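Local coordinates for protein putative esterase/lipase/thioesterase (Silicibacter sp., PDB 2PBL) that probably hydrolyses ester or thioester bonds as a member of the alpha/beta-hydrolase fold, its natural substrate not being established, at residues C104-I109 / K183-D187. Residues are numbered along the deposited sequence; the frame is centred on the assembly and turned at random.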
ATOM      1  N   CYS A 104      -3.770  -7.816  12.331  1.00 15.71           N
ATOM      2  CA  CYS A 104      -4.597  -8.921  12.674  1.00 16.45           C
ATOM      3  C   CYS A 104      -3.636  -9.828  13.447  1.00 19.43           C
ATOM      4  O   CYS A 104      -2.445  -9.876  13.096  1.00 15.99           O
ATOM      5  CB  CYS A 104      -5.140  -9.618  11.457  1.00 16.55           C
ATOM      6  SG  CYS A 104      -6.183  -8.599  10.372  1.00 16.56           S
ATOM      7  N   PRO A 105      -4.156 -10.567  14.455  1.00 16.43           N
ATOM      8  CA  PRO A 105      -5.570 -10.700  14.875  1.00 17.04           C
ATOM      9  C   PRO A 105      -6.056  -9.728  15.937  1.00 17.68           C
ATOM     10  O   PRO A 105      -7.201  -9.842  16.378  1.00 19.76           O
ATOM     11  CB  PRO A 105      -5.612 -12.123  15.419  1.00 21.42           C
ATOM     12  CG  PRO A 105      -4.251 -12.253  16.115  1.00 18.36           C
ATOM     13  CD  PRO A 105      -3.267 -11.403  15.303  1.00 17.64           C
ATOM     14  N   GLU A 106      -5.230  -8.761  16.326  1.00 17.54           N
ATOM     15  CA  GLU A 106      -5.641  -7.773  17.315  1.00 19.07           C
ATOM     16  C   GLU A 106      -6.815  -6.967  16.782  1.00 19.60           C
ATOM     17  O   GLU A 106      -7.772  -6.667  17.518  1.00 17.61           O
ATOM     18  CB  GLU A 106      -4.491  -6.835  17.690  1.00 18.91           C
ATOM     19  CG  GLU A 106      -3.352  -7.448  18.543  1.00 23.89           C
ATOM     20  CD  GLU A 106      -2.440  -8.452  17.818  1.00 31.40           C
ATOM     21  OE1 GLU A 106      -1.812  -8.058  16.807  1.00 21.25           O
ATOM     22  OE2 GLU A 106      -2.303  -9.612  18.310  1.00 19.91           O
ATOM     23  N   VAL A 107      -6.727  -6.582  15.514  1.00 16.34           N
ATOM     24  CA  VAL A 107      -7.808  -5.885  14.839  1.00 17.34           C
ATOM     25  C   VAL A 107      -8.306  -6.687  13.629  1.00 17.14           C
ATOM     26  O   VAL A 107      -7.734  -7.739  13.270  1.00 17.27           O
ATOM     27  CB  VAL A 107      -7.371  -4.450  14.407  1.00 20.05           C
ATOM     28  CG1 VAL A 107      -6.965  -3.666  15.624  1.00 17.19           C
ATOM     29  CG2 VAL A 107      -6.252  -4.464  13.364  1.00 24.06           C
ATOM     30  N   ARG A 108      -9.390  -6.220  13.025  1.00 17.12           N
ATOM     31  CA  ARG A 108      -9.896  -6.843  11.837  1.00 18.76           C
ATOM     32  C   ARG A 108      -9.421  -5.976  10.674  1.00 16.47           C
ATOM     33  O   ARG A 108      -9.049  -4.802  10.854  1.00 15.33           O
ATOM     34  CB  ARG A 108     -11.409  -6.904  11.829  1.00 19.30           C
ATOM     35  CG  ARG A 108     -12.033  -7.793  12.903  1.00 22.93           C
ATOM     36  CD  ARG A 108     -13.557  -7.692  12.867  1.00 30.73           C
ATOM     37  NE  ARG A 108     -14.069  -8.163  11.584  1.00 30.14           N
ATOM     38  CZ  ARG A 108     -14.274  -9.438  11.290  1.00 35.16           C
ATOM     39  NH1 ARG A 108     -14.041 -10.400  12.194  1.00 37.62           N
ATOM     40  NH2 ARG A 108     -14.711  -9.748  10.079  1.00 31.68           N
ATOM     41  N   ILE A 109      -9.417  -6.577   9.491  1.00 15.78           N
ATOM     42  CA  ILE A 109      -9.040  -5.861   8.279  1.00 12.53           C
ATOM     43  C   ILE A 109      -9.905  -4.605   8.101  1.00 14.48           C
ATOM     44  O   ILE A 109      -9.407  -3.542   7.701  1.00 13.43           O
ATOM     45  CB  ILE A 109      -9.137  -6.772   7.038  1.00 12.44           C
ATOM     46  CG1 ILE A 109      -8.017  -7.818   7.064  1.00 15.54           C
ATOM     47  CG2 ILE A 109      -9.095  -5.940   5.739  1.00 11.95           C
ATOM     48  CD1 ILE A 109      -8.166  -8.871   5.990  1.00 16.60           C
ATOM     49  N   LYS A 183      -6.354 -15.606  11.570  1.00 20.63           N
ATOM     50  CA  LYS A 183      -6.064 -14.265  12.078  1.00 21.71           C
ATOM     51  C   LYS A 183      -7.065 -13.205  11.593  1.00 20.75           C
ATOM     52  O   LYS A 183      -7.458 -12.331  12.365  1.00 21.54           O
ATOM     53  CB  LYS A 183      -4.641 -13.845  11.731  1.00 20.87           C
ATOM     54  CG  LYS A 183      -3.640 -14.790  12.312  1.00 23.01           C
ATOM     55  CD  LYS A 183      -2.236 -14.334  12.103  1.00 34.07           C
ATOM     56  CE  LYS A 183      -1.266 -15.311  12.759  1.00 32.76           C
ATOM     57  NZ  LYS A 183       0.123 -14.875  12.507  1.00 38.61           N
ATOM     58  N   PHE A 184      -7.497 -13.270  10.343  1.00 19.05           N
ATOM     59  CA  PHE A 184      -8.439 -12.250   9.832  1.00 19.52           C
ATOM     60  C   PHE A 184      -9.820 -12.411  10.457  1.00 20.75           C
ATOM     61  O   PHE A 184     -10.507 -11.426  10.763  1.00 20.85           O
ATOM     62  CB  PHE A 184      -8.564 -12.318   8.316  1.00 17.55           C
ATOM     63  CG  PHE A 184      -7.248 -12.334   7.592  1.00 20.32           C
ATOM     64  CD1 PHE A 184      -6.204 -11.537   8.000  1.00 11.92           C
ATOM     65  CD2 PHE A 184      -7.105 -13.094   6.448  1.00 15.73           C
ATOM     66  CE1 PHE A 184      -5.022 -11.539   7.310  1.00 12.91           C
ATOM     67  CE2 PHE A 184      -5.932 -13.118   5.748  1.00 16.97           C
ATOM     68  CZ  PHE A 184      -4.880 -12.348   6.191  1.00 10.42           C
ATOM     69  N   LYS A 185     -10.217 -13.661  10.633  1.00 19.77           N
ATOM     70  CA  LYS A 185     -11.499 -14.055  11.222  1.00 21.74           C
ATOM     71  C   LYS A 185     -12.692 -13.502  10.474  1.00 22.55           C
ATOM     72  O   LYS A 185     -13.656 -13.019  11.087  1.00 20.61           O
ATOM     73  CB  LYS A 185     -11.556 -13.700  12.723  1.00 23.22           C
ATOM     74  CG  LYS A 185     -10.447 -14.370  13.567  1.00 23.12           C
ATOM     75  CD  LYS A 185     -10.434 -13.860  15.003  1.00 24.10           C
ATOM     76  CE  LYS A 185      -9.123 -14.237  15.742  1.00 25.32           C
ATOM     77  NZ  LYS A 185      -8.980 -15.716  15.995  1.00 35.66           N
HETATM   78  N   MSE A 186     -12.622 -13.560   9.146  1.00 20.30           N
HETATM   79  CA  MSE A 186     -13.683 -13.080   8.276  1.00 20.69           C
HETATM   80  C   MSE A 186     -14.630 -14.183   7.864  1.00 22.06           C
HETATM   81  O   MSE A 186     -14.209 -15.338   7.707  1.00 21.97           O
HETATM   82  CB  MSE A 186     -13.105 -12.518   7.000  1.00 18.33           C
HETATM   83  CG  MSE A 186     -12.311 -11.251   7.200  1.00 22.56           C
HETATM   84 SE   MSE A 186     -11.774 -10.570   5.435  0.75 21.12          SE
HETATM   85  CE  MSE A 186     -10.413 -11.918   4.842  1.00 21.53           C
ATOM     86  N   ASP A 187     -15.908 -13.828   7.729  1.00 20.51           N
ATOM     87  CA  ASP A 187     -16.900 -14.694   7.096  1.00 22.31           C
ATOM     88  C   ASP A 187     -17.089 -14.170   5.685  1.00 23.40           C
ATOM     89  O   ASP A 187     -16.511 -13.139   5.327  1.00 24.70           O
ATOM     90  CB  ASP A 187     -18.245 -14.798   7.868  1.00 26.29           C
ATOM     91  CG  ASP A 187     -18.988 -13.481   8.024  1.00 27.74           C
ATOM     92  OD1 ASP A 187     -18.853 -12.536   7.215  1.00 25.30           O
ATOM     93  OD2 ASP A 187     -19.785 -13.411   8.976  1.00 30.42           O
TER
HETATM   94  O   HOH W   1      -9.173 -10.018  13.072  1.00 24.80           O
HETATM   95  O   HOH W   2     -16.612 -11.869   9.821  1.00 33.63           O
HETATM   96  O   HOH W   3     -10.548  -9.159   9.212  1.00 12.91           O
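Ile109 lays its CD1 methyl over one face of the Phe184 ring, 4.1 Å from the ring centroid and displaced toward the CG and CD1 side, a CH-pi contact. SE and CE of Met186, a selenomethionine, both lie 4.0 Å from that Ile109 methyl, and the bend at chi3 (-70°) turns CE toward it. Cys104 approaches the ring differently: SG sits at the edge, 3.8 Å from Phe184 CD1, as a sulfur-aromatic contact. Beside it, Pro105, which follows a cis peptide bond, rests CA and CB against the carbonyl of Lys183, with CA 3.5 Å from Lys183 O. Farther out, water takes over. One molecule joins Val107 O to Lys183 O, and another accepts from Ile109 N and donates to Phe184 O, linking the first turn of one helix to the last turn of another. At the polar edge, the Arg108 chain bends at chi3 (62°) and NH1 donates to Lys185 O (2.9 Å, 151° at the hydrogen), reaching that oxygen from above its carbonyl plane. NH2 holds a third water, which also accepts from Asp187 N. The contact thus seats the loop between strand 94-99 and helix 109-126 against the end of helix 181-184 and the turn into helix 188-193, while Trp74 meets Phe184 edge-to-face and Ile112 of helix 109-126 packs against Cys104.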